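Local atomic coordinates of penicillin-binding protein 1A (Mycobacterium tuberculosis, PDB entry 5CXW), a protein that polymerises peptidoglycan glycan strands and cross-links their peptides, with the penicillin-sensitive C-terminal transpeptidase domain, the part crystallised here, doing the cross-linking. Residues D59-V65 / A318-V324. Sequence-based numbering, arbitrary orientation.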
loop_
_atom_site.group_PDB
_atom_site.type_symbol
_atom_site.label_atom_id
_atom_site.label_comp_id
_atom_site.label_asym_id
_atom_site.label_seq_id
_atom_site.Cartn_x
_atom_site.Cartn_y
_atom_site.Cartn_z
ATOM N N ASP A 59 -8.290 -18.791 -11.338
ATOM C CA ASP A 59 -6.890 -18.386 -11.179
ATOM C C ASP A 59 -6.701 -16.976 -10.560
ATOM O O ASP A 59 -5.586 -16.594 -10.199
ATOM C CB ASP A 59 -6.189 -18.402 -12.567
ATOM C CG ASP A 59 -6.074 -19.795 -13.176
ATOM O OD1 ASP A 59 -6.134 -20.786 -12.434
ATOM O OD2 ASP A 59 -5.945 -19.889 -14.425
ATOM N N MET A 60 -7.776 -16.208 -10.443
ATOM C CA MET A 60 -7.675 -14.889 -9.816
ATOM C C MET A 60 -7.348 -15.028 -8.345
ATOM O O MET A 60 -7.838 -15.948 -7.644
ATOM C CB MET A 60 -8.989 -14.135 -9.971
ATOM C CG MET A 60 -8.874 -12.675 -9.620
ATOM S SD MET A 60 -10.288 -11.712 -10.103
ATOM C CE MET A 60 -10.276 -11.946 -11.894
ATOM N N ARG A 61 -6.519 -14.111 -7.857
ATOM C CA ARG A 61 -6.115 -14.087 -6.451
ATOM C C ARG A 61 -6.241 -12.676 -5.920
ATOM O O ARG A 61 -6.215 -11.688 -6.685
ATOM C CB ARG A 61 -4.682 -14.572 -6.306
ATOM C CG ARG A 61 -4.465 -16.037 -6.746
ATOM C CD ARG A 61 -5.005 -16.972 -5.691
ATOM N NE ARG A 61 -4.757 -18.368 -6.068
ATOM C CZ ARG A 61 -5.484 -19.076 -6.910
ATOM N NH1 ARG A 61 -6.560 -18.549 -7.547
ATOM N NH2 ARG A 61 -5.126 -20.336 -7.156
ATOM N N ALA A 62 -6.376 -12.572 -4.601
ATOM C CA ALA A 62 -6.343 -11.260 -3.923
ATOM C C ALA A 62 -5.517 -11.323 -2.655
ATOM O O ALA A 62 -5.306 -12.404 -2.085
ATOM C CB ALA A 62 -7.763 -10.772 -3.599
ATOM N N ALA A 63 -5.039 -10.180 -2.206
ATOM C CA ALA A 63 -4.430 -10.054 -0.900
ATOM C C ALA A 63 -4.846 -8.733 -0.266
ATOM O O ALA A 63 -4.963 -7.715 -0.989
ATOM C CB ALA A 63 -2.924 -10.133 -1.019
ATOM N N VAL A 64 -5.084 -8.757 1.058
ATOM C CA VAL A 64 -5.525 -7.583 1.814
ATOM C C VAL A 64 -4.756 -7.524 3.125
ATOM O O VAL A 64 -4.668 -8.513 3.854
ATOM C CB VAL A 64 -7.010 -7.675 2.186
ATOM C CG1 VAL A 64 -7.491 -6.402 2.865
ATOM C CG2 VAL A 64 -7.885 -7.953 0.969
ATOM N N VAL A 65 -4.161 -6.389 3.427
ATOM C CA VAL A 65 -3.539 -6.156 4.733
ATOM C C VAL A 65 -3.999 -4.818 5.286
ATOM O O VAL A 65 -3.962 -3.809 4.567
ATOM C CB VAL A 65 -2.006 -6.162 4.626
ATOM C CG1 VAL A 65 -1.389 -5.959 6.023
ATOM C CG2 VAL A 65 -1.544 -7.469 4.041
ATOM N N ALA A 318 -4.182 -2.036 2.254
ATOM C CA ALA A 318 -3.700 -2.269 0.924
ATOM C C ALA A 318 -4.403 -3.517 0.340
ATOM O O ALA A 318 -4.529 -4.537 0.998
ATOM C CB ALA A 318 -2.196 -2.531 0.943
ATOM N N VAL A 319 -4.807 -3.409 -0.922
ATOM C CA VAL A 319 -5.422 -4.515 -1.645
ATOM C C VAL A 319 -4.756 -4.638 -2.997
ATOM O O VAL A 319 -4.649 -3.677 -3.756
ATOM C CB VAL A 319 -6.903 -4.273 -1.921
ATOM C CG1 VAL A 319 -7.521 -5.444 -2.677
ATOM C CG2 VAL A 319 -7.683 -3.990 -0.590
ATOM N N TRP A 320 -4.422 -5.895 -3.298
ATOM C CA TRP A 320 -3.917 -6.337 -4.604
ATOM C C TRP A 320 -4.864 -7.402 -5.150
ATOM O O TRP A 320 -5.372 -8.226 -4.409
ATOM C CB TRP A 320 -2.516 -6.903 -4.446
ATOM C CG TRP A 320 -2.008 -7.698 -5.643
ATOM C CD1 TRP A 320 -1.330 -7.191 -6.732
ATOM C CD2 TRP A 320 -2.098 -9.110 -5.858
ATOM N NE1 TRP A 320 -0.993 -8.212 -7.591
ATOM C CE2 TRP A 320 -1.477 -9.394 -7.093
ATOM C CE3 TRP A 320 -2.640 -10.174 -5.128
ATOM C CZ2 TRP A 320 -1.333 -10.705 -7.578
ATOM C CZ3 TRP A 320 -2.529 -11.448 -5.620
ATOM C CH2 TRP A 320 -1.866 -11.711 -6.851
ATOM N N VAL A 321 -5.117 -7.313 -6.453
ATOM C CA VAL A 321 -5.740 -8.375 -7.209
ATOM C C VAL A 321 -4.832 -8.722 -8.378
ATOM O O VAL A 321 -4.284 -7.846 -9.066
ATOM C CB VAL A 321 -7.150 -7.970 -7.689
ATOM C CG1 VAL A 321 -7.763 -9.088 -8.541
ATOM C CG2 VAL A 321 -8.060 -7.627 -6.521
ATOM N N GLY A 322 -4.684 -10.016 -8.662
ATOM C CA GLY A 322 -3.898 -10.484 -9.818
ATOM C C GLY A 322 -4.243 -11.930 -10.091
ATOM O O GLY A 322 -5.326 -12.398 -9.685
ATOM N N THR A 323 -3.340 -12.638 -10.740
ATOM C CA THR A 323 -3.556 -14.051 -10.985
ATOM C C THR A 323 -2.491 -14.899 -10.356
ATOM O O THR A 323 -1.383 -14.426 -10.053
ATOM C CB THR A 323 -3.656 -14.406 -12.487
ATOM O OG1 THR A 323 -2.369 -14.367 -13.136
ATOM C CG2 THR A 323 -4.644 -13.476 -13.202
ATOM N N VAL A 324 -2.799 -16.193 -10.193
ATOM C CA VAL A 324 -1.916 -17.026 -9.396
ATOM C C VAL A 324 -0.490 -17.175 -9.974
ATOM O O VAL A 324 0.462 -17.205 -9.219
ATOM C CB VAL A 324 -2.530 -18.413 -9.143
ATOM C CG1 VAL A 324 -2.892 -19.098 -10.446
ATOM C CG2 VAL A 324 -1.611 -19.240 -8.277
#
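Ala63 N lies at the edge of the Trp320 indole and in its plane, 3.8 Å from Trp320 CE3, while Gly322 N, from the indole's own strand, sits over one face, offset toward the rim. The second flat group, the Arg61 guanidinium, carries Val324 over one face, also offset toward the rim; Arg61 CZ lies 3.8 Å from Val324 CB. Both belong to neighbouring antiparallel strands, 60-67 and 315-323, of the penicillin-binding transpeptidase fold, pairing the first and last of its sheet's five strands in chain order, with 252 residues between the two segments. Hydrogen-bonded pairs Arg61-Gly322, Ala63-Trp320 and Val65-Ala318 each exchange two backbone bonds, and CA-H...O contacts fill the intervals.

With CG anti to its backbone N (chi1 166°), Trp320 runs its six-membered ring along the sheet toward Arg61, bringing Trp320 CZ3 to 3.9 Å from Arg61 CB. Gly322, having no side chain, leaves room for this ring on the same face. Beyond it, Phe88 and Trp307 meet the indole and NE1 donates a hydrogen bond to Asp305 OD2. Ala63, Val65 and Ala318 share that face and pack on helix 211-222, whereas Ala62, Val64 and Val319 on the other meet helices 39-53 and 343-356. There Met60 CG reaches Val321 CG1 at 3.9 Å.

Where strand 60-67 begins and strand 315-323 ends, Val324 N donates to Asp59 O at 2.8 Å, a bent bond (136°). A fold at chi2 (-76°) turns Arg61 back along its own strand, where NH1 bonds both Pro58 O and Met60 O; Met60 O lies in the guanidinium plane, whereas Arg61 NH1, 2.9 Å from Met60 O, stands well above the Met60 carbonyl plane.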